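Local coordinates for protein putative esterase (Bacteroides intestinalis DSM 17393, PDB 5VOL) that is a carbohydrate esterase family 1 ferulic acid esterase that works together with xylanases on arabinoxylan and binds calcium, at residues T16-K20 / V21-K25; D71-A75 / S76-C80; K107-T110 / F111-E115. All coordinates share one frame; numbering follows the deposited sequence.

Interaction 1. Residues T16-K20 / V21-K25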
loop_
_atom_site.group_PDB
_atom_site.type_symbol
_atom_site.label_atom_id
_atom_site.label_comp_id
_atom_site.label_asym_id
_atom_site.label_seq_id
_atom_site.Cartn_x
_atom_site.Cartn_y
_atom_site.Cartn_z
ATOM N N THR C 16 6.238 -20.450 30.830
ATOM C CA THR C 16 7.471 -19.987 31.464
ATOM C C THR C 16 8.538 -21.066 31.442
ATOM O O THR C 16 8.240 -22.252 31.519
ATOM C CB THR C 16 7.253 -19.550 32.937
ATOM O OG1 THR C 16 7.020 -20.704 33.747
ATOM C CG2 THR C 16 6.070 -18.621 33.055
ATOM N N LEU C 17 9.783 -20.627 31.321
ATOM C CA LEU C 17 10.950 -21.482 31.447
ATOM C C LEU C 17 11.785 -21.002 32.634
ATOM O O LEU C 17 12.029 -19.803 32.774
ATOM C CB LEU C 17 11.775 -21.440 30.166
ATOM C CG LEU C 17 13.128 -22.128 30.230
ATOM C CD1 LEU C 17 12.950 -23.625 30.478
ATOM C CD2 LEU C 17 13.908 -21.869 28.962
ATOM N N PHE C 18 12.220 -21.906 33.504
ATOM C CA PHE C 18 13.103 -21.457 34.579
ATOM C C PHE C 18 14.550 -21.395 34.112
ATOM O O PHE C 18 15.087 -22.374 33.619
ATOM C CB PHE C 18 13.014 -22.349 35.814
ATOM C CG PHE C 18 13.928 -21.899 36.921
ATOM C CD1 PHE C 18 13.571 -20.833 37.728
ATOM C CD2 PHE C 18 15.167 -22.499 37.110
ATOM C CE1 PHE C 18 14.418 -20.389 38.741
ATOM C CE2 PHE C 18 16.017 -22.062 38.117
ATOM C CZ PHE C 18 15.638 -21.000 38.935
ATOM N N SER C 19 15.180 -20.236 34.270
ATOM C CA SER C 19 16.569 -20.066 33.853
ATOM C C SER C 19 17.534 -20.197 35.035
ATOM O O SER C 19 17.435 -19.440 36.004
ATOM C CB SER C 19 16.760 -18.707 33.190
ATOM O OG SER C 19 18.135 -18.410 32.999
ATOM N N LYS C 20 18.471 -21.139 34.928
ATOM C CA LYS C 20 19.545 -21.307 35.901
ATOM C C LYS C 20 20.573 -20.197 35.738
ATOM O O LYS C 20 21.119 -19.702 36.723
ATOM C CB LYS C 20 20.228 -22.670 35.740
ATOM C CG LYS C 20 19.409 -23.865 36.195
ATOM C CD LYS C 20 20.080 -25.157 35.739
ATOM C CE LYS C 20 19.247 -26.396 36.044
ATOM N NZ LYS C 20 19.326 -26.788 37.481
ATOM N N VAL C 21 20.842 -19.815 34.490
ATOM C CA VAL C 21 21.738 -18.691 34.213
ATOM C C VAL C 21 21.301 -17.391 34.913
ATOM O O VAL C 21 22.137 -16.636 35.423
ATOM C CB VAL C 21 21.839 -18.413 32.697
ATOM C CG1 VAL C 21 22.578 -17.114 32.451
ATOM C CG2 VAL C 21 22.518 -19.564 31.993
ATOM N N LEU C 22 19.994 -17.135 34.938
ATOM C CA LEU C 22 19.456 -15.886 35.479
ATOM C C LEU C 22 18.888 -16.049 36.880
ATOM O O LEU C 22 18.588 -15.061 37.545
ATOM C CB LEU C 22 18.346 -15.328 34.572
ATOM C CG LEU C 22 18.735 -15.023 33.131
ATOM C CD1 LEU C 22 17.467 -14.628 32.334
ATOM C CD2 LEU C 22 19.765 -13.910 33.123
ATOM N N ASN C 23 18.716 -17.300 37.300
ATOM C CA ASN C 23 17.982 -17.627 38.519
ATOM C C ASN C 23 16.603 -16.969 38.527
ATOM O O ASN C 23 16.219 -16.283 39.484
ATOM C CB ASN C 23 18.760 -17.214 39.772
ATOM C CG ASN C 23 18.146 -17.788 41.032
ATOM O OD1 ASN C 23 17.584 -18.881 41.004
ATOM N ND2 ASN C 23 18.217 -17.046 42.132
ATOM N N SER C 24 15.846 -17.196 37.459
ATOM C CA SER C 24 14.595 -16.481 37.277
ATOM C C SER C 24 13.657 -17.261 36.356
ATOM O O SER C 24 14.094 -17.829 35.358
ATOM C CB SER C 24 14.885 -15.083 36.714
ATOM O OG SER C 24 13.698 -14.343 36.454
ATOM N N LYS C 25 12.380 -17.315 36.722
ATOM C CA LYS C 25 11.343 -17.775 35.807
ATOM C C LYS C 25 11.253 -16.768 34.662
ATOM O O LYS C 25 11.113 -15.566 34.888
ATOM C CB LYS C 25 9.993 -17.906 36.515
ATOM C CG LYS C 25 9.822 -19.183 37.316
ATOM C CD LYS C 25 8.545 -19.149 38.152
ATOM C CE LYS C 25 7.340 -18.727 37.309
ATOM N NZ LYS C 25 6.107 -18.577 38.147
#
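Phe18 and Ser19 pair with Lys25 and Ser24 as two antiparallel strand ends joined by a tight turn, Phe18–Lys25 being the non-hydrogen-bonded pair and Ser19–Ser24 the hydrogen-bonded one. In that second pair Ser19 N gives a nearly straight bond to Ser24 O at 2.9 Å, and Ser24 N returns one to Ser19 O. Within the turn a weak bond runs from Asn23 N to Lys20 O. The Ser19 side chain lies on the same face of the sheet as that of Ser24, and its OG, anti to the backbone N (chi1 169°), swings over the turn to accept from Leu22 N at 3.0 Å. The same OG is hydrogen-bonded to Glu115 OE1 of the helix 108-123, while CG of Leu22 rests 3.4 Å from Ser19 OG. Asn23 and Ser24 both face Ser19, which makes this a G1 beta bulge closing the hairpin of strands 11-19 and 24-32, at one margin of the main sheet of this alpha/beta-hydrolase fold. Asn23 has positive phi (52°), the left-handed conformation expected at the first position of a G1 bulge. On the other face, beside Lys25, the Phe18 ring runs alongside Asn23 with its plane almost perpendicular to the amide; Asn23 OD1 sits at the ring edge, 3.5 Å from Phe18 CZ. Ser24 N and Lys25 N approach the same ring obliquely. The Lys25 chain starts near the ring, its CG 4.1 Å from Phe18 CD1, and bends at chi3 (49°), which brings its CE within 4.1 Å of Thr16 OG1.

Interaction 2. Residues D71-A75 / S76-C80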
loop_
_atom_site.group_PDB
_atom_site.type_symbol
_atom_site.label_atom_id
_atom_site.label_comp_id
_atom_site.label_asym_id
_atom_site.label_seq_id
_atom_site.Cartn_x
_atom_site.Cartn_y
_atom_site.Cartn_z
ATOM N N ASP C 71 -2.624 -15.268 10.410
ATOM C CA ASP C 71 -3.753 -15.980 9.826
ATOM C C ASP C 71 -4.093 -15.428 8.433
ATOM O O ASP C 71 -4.374 -16.191 7.515
ATOM C CB ASP C 71 -4.977 -15.900 10.733
ATOM C CG ASP C 71 -4.848 -16.781 11.976
ATOM O OD1 ASP C 71 -3.959 -17.661 12.003
ATOM O OD2 ASP C 71 -5.645 -16.581 12.914
ATOM N N ARG C 72 -4.040 -14.101 8.291
ATOM C CA ARG C 72 -4.178 -13.445 6.992
ATOM C C ARG C 72 -3.054 -13.843 6.020
ATOM O O ARG C 72 -3.317 -14.311 4.902
ATOM C CB ARG C 72 -4.218 -11.914 7.176
ATOM C CG ARG C 72 -4.144 -11.122 5.875
ATOM C CD ARG C 72 -5.526 -10.998 5.216
ATOM N NE ARG C 72 -6.379 -9.981 5.834
ATOM C CZ ARG C 72 -7.403 -10.237 6.644
ATOM N NH1 ARG C 72 -8.126 -9.237 7.135
ATOM N NH2 ARG C 72 -7.722 -11.487 6.955
ATOM N N LEU C 73 -1.800 -13.674 6.430
ATOM C CA LEU C 73 -0.697 -13.852 5.500
ATOM C C LEU C 73 -0.424 -15.333 5.190
ATOM O O LEU C 73 0.051 -15.667 4.102
ATOM C CB LEU C 73 0.561 -13.158 6.037
ATOM C CG LEU C 73 0.397 -11.631 6.128
ATOM C CD1 LEU C 73 1.649 -10.934 6.627
ATOM C CD2 LEU C 73 -0.040 -11.034 4.787
ATOM N N VAL C 74 -0.746 -16.228 6.120
ATOM C CA VAL C 74 -0.595 -17.652 5.833
ATOM C C VAL C 74 -1.632 -18.074 4.783
ATOM O O VAL C 74 -1.311 -18.809 3.856
ATOM C CB VAL C 74 -0.731 -18.517 7.107
ATOM C CG1 VAL C 74 -0.993 -19.962 6.742
ATOM C CG2 VAL C 74 0.536 -18.383 7.997
ATOM N N ALA C 75 -2.859 -17.585 4.910
ATOM C CA ALA C 75 -3.933 -17.950 3.975
ATOM C C ALA C 75 -3.683 -17.444 2.551
ATOM O O ALA C 75 -4.093 -18.083 1.596
ATOM C CB ALA C 75 -5.258 -17.443 4.476
ATOM N N SER C 76 -3.012 -16.304 2.417
ATOM C CA SER C 76 -2.710 -15.739 1.104
ATOM C C SER C 76 -1.410 -16.292 0.522
ATOM O O SER C 76 -1.086 -16.034 -0.634
ATOM C CB SER C 76 -2.609 -14.218 1.182
ATOM O OG SER C 76 -1.383 -13.828 1.789
ATOM N N GLY C 77 -0.657 -17.028 1.332
ATOM C CA GLY C 77 0.632 -17.542 0.912
ATOM C C GLY C 77 1.776 -16.545 1.033
ATOM O O GLY C 77 2.914 -16.871 0.724
ATOM N N GLU C 78 1.491 -15.325 1.471
ATOM C CA GLU C 78 2.552 -14.337 1.612
ATOM C C GLU C 78 3.506 -14.660 2.772
ATOM O O GLU C 78 4.687 -14.306 2.730
ATOM C CB GLU C 78 1.954 -12.946 1.805
ATOM C CG GLU C 78 1.240 -12.409 0.573
ATOM C CD GLU C 78 0.517 -11.130 0.879
ATOM O OE1 GLU C 78 1.196 -10.092 1.026
ATOM O OE2 GLU C 78 -0.721 -11.174 1.016
ATOM N N ALA C 79 2.993 -15.318 3.810
ATOM C CA ALA C 79 3.875 -15.824 4.863
ATOM C C ALA C 79 3.738 -17.333 4.931
ATOM O O ALA C 79 2.647 -17.858 4.728
ATOM C CB ALA C 79 3.529 -15.185 6.220
ATOM N N CYS C 80 4.834 -18.036 5.206
ATOM C CA CYS C 80 4.741 -19.469 5.476
ATOM C C CYS C 80 4.385 -19.694 6.947
ATOM O O CYS C 80 4.544 -18.797 7.783
ATOM C CB CYS C 80 6.054 -20.177 5.135
ATOM S SG CYS C 80 7.420 -19.738 6.268
HETATM O O HOH W 1 1.218 -19.848 3.447
#
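Arg72 O accepts a hydrogen bond from Ser76 N at 3.2 Å near the C-terminal end of the helix 66-76, while the Arg72 guanidinium reaches out to a salt bridge with Asp253 of the second subunit. One residue on, Leu73 O takes a straight bond from Ala79 N (3.0 Å, 176°), the donor standing above the carbonyl plane. Leu73 CB packs on Ala79 CB at 3.6 Å, and CD2 of Leu73 lies against the Glu78 carboxylate, 3.8 Å from OE2. Here the chain leaves the helix through Gly77, whose positive phi (82°) would jam a CB against the preceding carbonyl, and Ser76 forms an ST turn, its OG accepting from Glu78 N. Ser76 OG also donates to Glu78 OE2 at 2.8 Å, meeting that oxygen on its anti side; chi1 of 75° sets the hydroxyl between its own N and carbonyl carbon, facing Glu78. With an alanine here, lacking the hydroxyl that Glu78 N and OE2 both use, the carboxylate would probably be set free to turn away from Leu73. Val74 O accepts from Gly77 N and, with Ala79 O, from one bridging water. Val74 CA makes a CA-H...O contact to Ala79 O at 3.4 Å.

Interaction 3. Residues K107-T110 / F111-E115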
loop_
_atom_site.group_PDB
_atom_site.type_symbol
_atom_site.label_atom_id
_atom_site.label_comp_id
_atom_site.label_asym_id
_atom_site.label_seq_id
_atom_site.Cartn_x
_atom_site.Cartn_y
_atom_site.Cartn_z
ATOM N N LYS C 107 22.799 -12.316 32.767
ATOM C CA LYS C 107 23.430 -12.739 31.540
ATOM C C LYS C 107 22.333 -13.214 30.579
ATOM O O LYS C 107 22.168 -14.411 30.348
ATOM C CB LYS C 107 24.460 -13.841 31.823
ATOM C CG LYS C 107 25.475 -13.452 32.908
ATOM C CD LYS C 107 26.781 -14.229 32.794
ATOM C CE LYS C 107 26.535 -15.701 32.789
ATOM N NZ LYS C 107 27.670 -16.470 32.185
ATOM N N TYR C 108 21.565 -12.264 30.055
ATOM C CA TYR C 108 20.367 -12.613 29.297
ATOM C C TYR C 108 20.721 -13.316 27.996
ATOM O O TYR C 108 20.041 -14.254 27.583
ATOM C CB TYR C 108 19.508 -11.368 29.019
ATOM C CG TYR C 108 18.111 -11.719 28.553
ATOM C CD1 TYR C 108 17.087 -11.928 29.463
ATOM C CD2 TYR C 108 17.830 -11.880 27.198
ATOM C CE1 TYR C 108 15.811 -12.257 29.040
ATOM C CE2 TYR C 108 16.560 -12.216 26.766
ATOM C CZ TYR C 108 15.555 -12.401 27.687
ATOM O OH TYR C 108 14.289 -12.734 27.262
ATOM N N GLU C 109 21.792 -12.887 27.349
ATOM C CA GLU C 109 22.159 -13.494 26.077
ATOM C C GLU C 109 22.553 -14.958 26.287
ATOM O O GLU C 109 22.209 -15.847 25.487
ATOM C CB GLU C 109 23.294 -12.712 25.417
ATOM C CG GLU C 109 23.605 -13.133 23.973
ATOM C CD GLU C 109 24.465 -12.117 23.244
ATOM O OE1 GLU C 109 24.316 -10.914 23.532
ATOM O OE2 GLU C 109 25.295 -12.510 22.388
ATOM N N THR C 110 23.265 -15.223 27.381
ATOM C CA THR C 110 23.667 -16.587 27.675
ATOM C C THR C 110 22.422 -17.423 27.938
ATOM O O THR C 110 22.340 -18.576 27.518
ATOM C CB THR C 110 24.633 -16.653 28.903
ATOM O OG1 THR C 110 25.847 -15.966 28.584
ATOM C CG2 THR C 110 24.946 -18.090 29.254
ATOM N N PHE C 111 21.442 -16.828 28.618
ATOM C CA PHE C 111 20.154 -17.490 28.814
ATOM C C PHE C 111 19.492 -17.772 27.454
ATOM O O PHE C 111 18.960 -18.857 27.216
ATOM C CB PHE C 111 19.222 -16.635 29.681
ATOM C CG PHE C 111 17.752 -16.832 29.374
ATOM C CD1 PHE C 111 17.101 -17.995 29.747
ATOM C CD2 PHE C 111 17.034 -15.853 28.702
ATOM C CE1 PHE C 111 15.762 -18.180 29.464
ATOM C CE2 PHE C 111 15.695 -16.015 28.430
ATOM C CZ PHE C 111 15.053 -17.183 28.795
ATOM N N PHE C 112 19.517 -16.775 26.576
ATOM C CA PHE C 112 18.839 -16.889 25.279
ATOM C C PHE C 112 19.401 -18.061 24.466
ATOM O O PHE C 112 18.660 -18.925 24.000
ATOM C CB PHE C 112 18.970 -15.586 24.487
ATOM C CG PHE C 112 18.214 -15.601 23.185
ATOM C CD1 PHE C 112 18.809 -16.093 22.032
ATOM C CD2 PHE C 112 16.905 -15.150 23.127
ATOM C CE1 PHE C 112 18.108 -16.119 20.816
ATOM C CE2 PHE C 112 16.188 -15.174 21.925
ATOM C CZ PHE C 112 16.792 -15.662 20.770
ATOM N N TYR C 113 20.717 -18.093 24.317
ATOM C CA TYR C 113 21.376 -19.080 23.455
ATOM C C TYR C 113 21.642 -20.454 24.057
ATOM O O TYR C 113 21.734 -21.430 23.304
ATOM C CB TYR C 113 22.701 -18.517 22.950
ATOM C CG TYR C 113 22.436 -17.462 21.929
ATOM C CD1 TYR C 113 22.047 -17.809 20.634
ATOM C CD2 TYR C 113 22.505 -16.123 22.263
ATOM C CE1 TYR C 113 21.760 -16.834 19.691
ATOM C CE2 TYR C 113 22.219 -15.146 21.331
ATOM C CZ TYR C 113 21.848 -15.509 20.049
ATOM O OH TYR C 113 21.567 -14.528 19.131
ATOM N N THR C 114 21.774 -20.556 25.383
ATOM C CA THR C 114 22.116 -21.869 25.945
ATOM C C THR C 114 20.930 -22.513 26.632
ATOM O O THR C 114 20.953 -23.710 26.892
ATOM C CB THR C 114 23.288 -21.801 26.959
ATOM O OG1 THR C 114 22.862 -21.102 28.130
ATOM C CG2 THR C 114 24.501 -21.087 26.354
ATOM N N GLU C 115 19.896 -21.729 26.935
ATOM C CA GLU C 115 18.712 -22.270 27.611
ATOM C C GLU C 115 17.415 -22.068 26.805
ATOM O O GLU C 115 16.672 -23.021 26.543
ATOM C CB GLU C 115 18.544 -21.638 28.993
ATOM C CG GLU C 115 19.632 -21.988 30.011
ATOM C CD GLU C 115 19.371 -21.354 31.370
ATOM O OE1 GLU C 115 19.047 -20.145 31.421
ATOM O OE2 GLU C 115 19.474 -22.066 32.393
#
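Tyr108 and Phe111 meet in the first turn of the helix 108-123 of this alpha/beta-hydrolase domain, with Lys107 at its N-cap position. Among aromatic contacts, their rings form an edge-to-face (T-shaped) pair, centroids 5.0 Å apart and planes at 66°. Both side chains leave the helix in the same direction, and Phe111 CD2 sits over the centre of the Tyr108 face, 3.8 Å above its plane. Further on, Tyr113 offers one ring face to Phe112 CD1 and an edge to Glu109 CG, which is 3.6 Å from Tyr113 CE2. Glu109 is extended beyond CG, and its carboxylate, turned 62° from the Tyr113 ring plane, makes a salt bridge with Arg151 and a hydrogen bond with His152.

Backbone hydrogen bonds of the i to i+4 kind link Lys107 O to Phe111 N, Tyr108 O to Phe112 N, and Glu109 O to Tyr113 N at 2.9 Å. The helix widens into a pi-type turn at 112-115. Side-chain polar bonds complete the set: Thr110 OG1 turns to Asp102, while Thr110 O is gripped twice by Thr114. With chi1 at 68°, Thr114 OG1 folds back and donates to Thr110 O at 2.7 Å, on the opposite face of that carbonyl plane from Thr114 N.

Interactions 1 and 3 are neighbours, their centres about 10 Å apart: the Glu115 carboxylate of the helix meets the hairpin turn, with OE1 2.5 Å from Ser19 OG and OE2 2.9 Å from Lys20 N, both probable hydrogen bonds. Phe111 CD1 adds a packing contact, 3.4 Å from Ser19 OG. Interaction 2 stands apart, its centre about 34 Å from that of interaction 1 and about 31 Å from that of interaction 3, which lies on the opposite side of the chain's centre. All three lie away from the chain's own calcium site (Asp221, Asp222, Asp249), but Asp249 of a neighbouring subunit, the counterpart of one of those ligands, packs on Ser76 and Glu78 of interaction 2.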